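Long-range contact in nitroreductase family protein (Sphingopyxis sp., PDB 7DP1), which probably reduces nitro groups of dinitroaniline herbicides with NADPH, using bound FMN as its flavin cofactor: residues A[18-30]-A[202-215]. The protein carries 1 engineered substitution. Numbering follows the deposited sequence.
Sequences RRSVRAFTDRPVD and AIGHADEEAPVNRW. With FMN (flavin mononucleotide), chain C.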
# COMPACT_ATOMS: atom_id res chain seq x y z
N ARG A 18 -9.46 12.27 -1.79
CA ARG A 18 -8.04 12.19 -2.15
C ARG A 18 -7.87 12.00 -3.65
O ARG A 18 -8.45 11.10 -4.24
CB ARG A 18 -7.32 11.06 -1.41
CG ARG A 18 -5.80 11.01 -1.73
CD ARG A 18 -5.24 9.59 -1.95
NE ARG A 18 -5.97 8.88 -2.99
CZ ARG A 18 -5.77 9.01 -4.30
NH1 ARG A 18 -4.84 9.85 -4.74
NH2 ARG A 18 -6.51 8.31 -5.16
N ARG A 19 -7.08 12.87 -4.28
CA ARG A 19 -6.74 12.67 -5.68
C ARG A 19 -5.27 13.01 -5.92
O ARG A 19 -4.62 13.64 -5.08
CB ARG A 19 -7.63 13.52 -6.59
CG ARG A 19 -7.37 15.01 -6.56
CD ARG A 19 -8.34 15.76 -7.50
NE ARG A 19 -8.14 15.41 -8.90
CZ ARG A 19 -9.09 15.30 -9.83
NH1 ARG A 19 -10.37 15.56 -9.56
NH2 ARG A 19 -8.75 14.97 -11.07
N SER A 20 -4.74 12.58 -7.05
CA SER A 20 -3.39 12.95 -7.39
C SER A 20 -3.41 14.40 -7.89
O SER A 20 -3.74 14.65 -9.04
CB SER A 20 -2.82 11.99 -8.42
OG SER A 20 -2.63 10.72 -7.82
N VAL A 21 -3.02 15.33 -7.03
CA VAL A 21 -3.06 16.76 -7.34
C VAL A 21 -1.84 17.23 -8.12
O VAL A 21 -0.70 17.01 -7.70
CB VAL A 21 -3.20 17.57 -6.03
CG1 VAL A 21 -2.94 19.03 -6.26
CG2 VAL A 21 -4.58 17.35 -5.42
N ARG A 22 -2.07 17.86 -9.27
CA ARG A 22 -0.96 18.29 -10.12
C ARG A 22 -0.97 19.81 -10.33
O ARG A 22 -0.56 20.31 -11.38
CB ARG A 22 -1.01 17.55 -11.47
CG ARG A 22 -0.89 16.04 -11.28
CD ARG A 22 -1.08 15.23 -12.55
NE ARG A 22 -0.95 13.80 -12.26
CZ ARG A 22 -1.98 12.96 -12.12
NH1 ARG A 22 -3.22 13.41 -12.26
NH2 ARG A 22 -1.76 11.68 -11.85
N ALA A 23 -1.46 20.52 -9.32
CA ALA A 23 -1.34 21.97 -9.25
C ALA A 23 -1.51 22.46 -7.82
O ALA A 23 -2.61 22.40 -7.26
CB ALA A 23 -2.35 22.64 -10.15
N PHE A 24 -0.41 22.96 -7.26
CA PHE A 24 -0.36 23.45 -5.88
C PHE A 24 -0.15 24.96 -5.81
O PHE A 24 0.56 25.54 -6.63
CB PHE A 24 0.76 22.77 -5.09
CG PHE A 24 0.65 21.28 -5.02
CD1 PHE A 24 1.16 20.48 -6.03
CD2 PHE A 24 0.07 20.66 -3.92
CE1 PHE A 24 1.07 19.10 -5.95
CE2 PHE A 24 -0.02 19.29 -3.84
CZ PHE A 24 0.48 18.50 -4.86
N THR A 25 -0.77 25.60 -4.83
CA THR A 25 -0.45 26.98 -4.51
C THR A 25 0.90 26.94 -3.80
O THR A 25 1.35 25.86 -3.43
CB THR A 25 -1.52 27.63 -3.64
OG1 THR A 25 -1.43 27.13 -2.30
CG2 THR A 25 -2.92 27.33 -4.19
N ASP A 26 1.53 28.08 -3.55
CA ASP A 26 2.84 28.06 -2.88
C ASP A 26 2.75 28.35 -1.39
O ASP A 26 3.71 28.80 -0.77
CB ASP A 26 3.79 29.05 -3.53
CG ASP A 26 3.27 30.45 -3.45
OD1 ASP A 26 2.20 30.64 -2.84
OD2 ASP A 26 3.93 31.36 -3.99
N ARG A 27 1.57 28.14 -0.83
CA ARG A 27 1.39 28.21 0.60
C ARG A 27 2.28 27.14 1.23
O ARG A 27 2.22 25.98 0.83
CB ARG A 27 -0.08 28.01 0.95
CG ARG A 27 -0.41 28.01 2.42
CD ARG A 27 -1.90 27.80 2.59
NE ARG A 27 -2.28 27.71 4.00
CZ ARG A 27 -3.52 27.50 4.42
NH1 ARG A 27 -4.50 27.38 3.54
NH2 ARG A 27 -3.78 27.43 5.72
N PRO A 28 3.12 27.53 2.19
CA PRO A 28 4.03 26.59 2.85
C PRO A 28 3.27 25.52 3.60
O PRO A 28 2.10 25.68 3.94
CB PRO A 28 4.80 27.47 3.84
CG PRO A 28 3.97 28.69 4.01
CD PRO A 28 3.32 28.90 2.67
N VAL A 29 3.94 24.40 3.83
CA VAL A 29 3.40 23.33 4.63
C VAL A 29 4.00 23.41 6.04
O VAL A 29 5.21 23.53 6.20
CB VAL A 29 3.68 21.97 3.98
CG1 VAL A 29 3.10 20.85 4.81
CG2 VAL A 29 3.09 21.95 2.58
N ASP A 30 3.14 23.37 7.04
CA ASP A 30 3.57 23.39 8.44
C ASP A 30 4.37 22.15 8.80
O ASP A 30 3.81 21.05 8.85
CB ASP A 30 2.35 23.49 9.36
CG ASP A 30 2.74 23.47 10.83
OD1 ASP A 30 3.90 23.80 11.14
OD2 ASP A 30 1.90 23.09 11.67
N ALA A 202 4.74 14.32 -3.87
CA ALA A 202 4.69 15.78 -3.84
C ALA A 202 3.64 16.17 -2.81
O ALA A 202 2.56 15.59 -2.79
CB ALA A 202 4.35 16.33 -5.20
N ILE A 203 3.95 17.16 -1.96
CA ILE A 203 3.05 17.58 -0.89
C ILE A 203 2.82 19.08 -0.84
O ILE A 203 3.78 19.85 -0.91
CB ILE A 203 3.58 17.13 0.50
CG1 ILE A 203 3.54 15.62 0.63
CG2 ILE A 203 2.74 17.71 1.62
CD1 ILE A 203 4.10 15.12 1.95
N GLY A 204 1.56 19.49 -0.69
CA GLY A 204 1.24 20.91 -0.59
C GLY A 204 -0.25 21.20 -0.53
O GLY A 204 -1.07 20.28 -0.34
N HIS A 205 -0.59 22.48 -0.68
CA HIS A 205 -1.96 22.93 -0.68
C HIS A 205 -2.47 22.93 -2.11
O HIS A 205 -1.87 23.56 -2.99
CB HIS A 205 -2.06 24.34 -0.07
CG HIS A 205 -1.70 24.41 1.38
ND1 HIS A 205 -2.63 24.29 2.39
CD2 HIS A 205 -0.50 24.58 1.99
CE1 HIS A 205 -2.03 24.41 3.56
NE2 HIS A 205 -0.73 24.58 3.35
N ALA A 206 -3.59 22.25 -2.35
CA ALA A 206 -4.14 22.14 -3.71
C ALA A 206 -4.66 23.47 -4.28
O ALA A 206 -5.36 24.21 -3.59
CB ALA A 206 -5.24 21.11 -3.72
N ASP A 207 -4.33 23.74 -5.54
CA ASP A 207 -4.96 24.84 -6.27
C ASP A 207 -6.34 24.36 -6.69
O ASP A 207 -6.50 23.72 -7.73
CB ASP A 207 -4.12 25.26 -7.49
CG ASP A 207 -4.79 26.33 -8.36
OD1 ASP A 207 -5.96 26.70 -8.10
OD2 ASP A 207 -4.13 26.82 -9.30
N GLU A 208 -7.35 24.74 -5.92
CA GLU A 208 -8.66 24.12 -6.03
C GLU A 208 -9.51 24.74 -7.13
O GLU A 208 -10.72 24.53 -7.18
CB GLU A 208 -9.36 24.19 -4.67
CG GLU A 208 -8.83 25.33 -3.81
CD GLU A 208 -9.11 25.12 -2.33
OE1 GLU A 208 -10.15 24.51 -2.00
OE2 GLU A 208 -8.29 25.56 -1.50
N GLU A 209 -8.86 25.48 -8.02
CA GLU A 209 -9.51 26.00 -9.22
C GLU A 209 -8.80 25.50 -10.47
O GLU A 209 -9.18 25.84 -11.58
CB GLU A 209 -9.54 27.53 -9.23
CG GLU A 209 -10.42 28.12 -8.17
CD GLU A 209 -11.86 27.64 -8.30
OE1 GLU A 209 -12.35 27.54 -9.45
OE2 GLU A 209 -12.48 27.33 -7.27
N ALA A 210 -7.79 24.67 -10.28
CA ALA A 210 -7.02 24.20 -11.42
C ALA A 210 -7.78 23.13 -12.18
O ALA A 210 -8.34 22.21 -11.58
CB ALA A 210 -5.68 23.65 -10.95
N PRO A 211 -7.75 23.23 -13.52
CA PRO A 211 -8.50 22.30 -14.38
C PRO A 211 -7.96 20.90 -14.17
O PRO A 211 -8.70 19.91 -14.11
CB PRO A 211 -8.21 22.81 -15.80
CG PRO A 211 -6.91 23.56 -15.69
CD PRO A 211 -6.91 24.15 -14.30
N VAL A 212 -6.64 20.85 -14.03
CA VAL A 212 -5.92 19.62 -13.84
C VAL A 212 -6.40 18.91 -12.58
O VAL A 212 -6.30 17.69 -12.49
CB VAL A 212 -4.40 19.90 -13.76
CG1 VAL A 212 -4.04 20.51 -12.42
CG2 VAL A 212 -3.61 18.65 -14.01
N ASN A 213 -6.99 19.66 -11.64
CA ASN A 213 -7.44 19.09 -10.37
C ASN A 213 -8.93 18.81 -10.20
O ASN A 213 -9.35 18.42 -9.11
CB ASN A 213 -7.04 20.02 -9.22
CG ASN A 213 -5.55 20.11 -9.03
OD1 ASN A 213 -4.81 19.19 -9.36
ND2 ASN A 213 -5.09 21.23 -8.47
N ARG A 214 -9.75 18.97 -11.24
CA ARG A 214 -11.19 18.90 -11.01
C ARG A 214 -11.95 17.89 -11.87
O ARG A 214 -13.12 17.59 -11.60
CB ARG A 214 -11.82 20.28 -11.23
CG ARG A 214 -11.26 21.40 -10.36
CD ARG A 214 -12.16 22.64 -10.48
NE ARG A 214 -13.48 22.34 -9.94
CZ ARG A 214 -14.61 22.95 -10.30
NH1 ARG A 214 -14.59 23.89 -11.23
NH2 ARG A 214 -15.76 22.60 -9.74
N TRP A 215 -11.28 17.33 -12.88
CA TRP A 215 -11.89 16.30 -13.70
C TRP A 215 -12.10 15.02 -12.89
O TRP A 215 -11.29 14.68 -12.04
CB TRP A 215 -11.03 16.03 -14.94
CG TRP A 215 -9.60 15.69 -14.62
CD1 TRP A 215 -8.58 16.57 -14.38
CD2 TRP A 215 -9.05 14.38 -14.45
NE1 TRP A 215 -7.42 15.89 -14.10
CE2 TRP A 215 -7.68 14.54 -14.13
CE3 TRP A 215 -9.57 13.08 -14.53
CZ2 TRP A 215 -6.83 13.46 -13.90
CZ3 TRP A 215 -8.72 12.01 -14.31
CH2 TRP A 215 -7.36 12.21 -13.99
N1 FMN C . 1.03 10.54 -11.32
C2 FMN C . 1.84 11.32 -12.12
O2 FMN C . 1.37 12.23 -12.78
N3 FMN C . 3.20 11.09 -12.18
C4 FMN C . 3.77 10.08 -11.45
O4 FMN C . 5.00 9.90 -11.51
C4A FMN C . 2.94 9.28 -10.66
N5 FMN C . 3.48 8.25 -9.92
C5A FMN C . 2.68 7.46 -9.11
C6 FMN C . 3.27 6.44 -8.37
C7 FMN C . 2.49 5.64 -7.55
C7M FMN C . 3.09 4.54 -6.74
C8 FMN C . 1.12 5.86 -7.48
C8M FMN C . 0.33 4.97 -6.56
C9 FMN C . 0.52 6.88 -8.22
C9A FMN C . 1.30 7.69 -9.05
N10 FMN C . 0.76 8.72 -9.80
C10 FMN C . 1.57 9.50 -10.60
C1' FMN C . -0.70 9.03 -9.76
C2' FMN C . -1.59 8.07 -10.55
O2' FMN C . -1.55 8.42 -11.91
C3' FMN C . -3.02 8.23 -10.03
O3' FMN C . -3.04 7.65 -8.74
C4' FMN C . -4.07 7.51 -10.87
O4' FMN C . -4.21 8.06 -12.18
C5' FMN C . -5.40 7.67 -10.18
O5' FMN C . -5.68 9.05 -10.10
P FMN C . -6.05 9.63 -8.64
O1P FMN C . -6.06 11.13 -8.72
O2P FMN C . -7.41 9.10 -8.23
O3P FMN C . -5.00 9.16 -7.65
O HOH W 1 1.07 24.46 -1.30
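Phe24 and Ala206 form a single beta bridge: Asp207 N donates to Ala23 O (2.8 Å) and Thr25 N to His205 O (3.0 Å). The Asn213 side chain extends this backbone pairing. Its OD1 accepts from Arg22 N at 3.0 Å, in the amide carbonyl plane. Its ND2 meets a lone pair of Ala23 O and also donates to Asp207 O, so both ends of the amide are held. Asp207 OD1 closes an Asx turn with Glu209 N. Ala23 CB packs on Val212 CG1 (3.5 Å) and Ala210 CB. In this nitroreductase-family protein, the loop carrying flavin-binding Arg18, Arg19, Ser20 and Arg22 is thus tied to the chain leaving strand 195-204. Ser20 N and Arg18 bind the flavin phosphate, while Arg22 NE donates to FMN O2. Arg19 grips Trp215 O end-on with NH1 and NH2 (2.7 Å from NH2). Arg19 NH2 lies over the Trp215 indole face, and the guanidinium stands steeply on it (planes 76° apart), a cation-pi contact. With CG anti to the backbone N (chi1 178°) and the chain extended from there, Arg27 runs over one face of His205. Arg27 CD lies 3.4 Å from the His205 ring centroid, a CH-pi contact, and the guanidinium stacks flat, planes 3° apart. His205 NE2 donates weakly to Pro28 O at the ring edge.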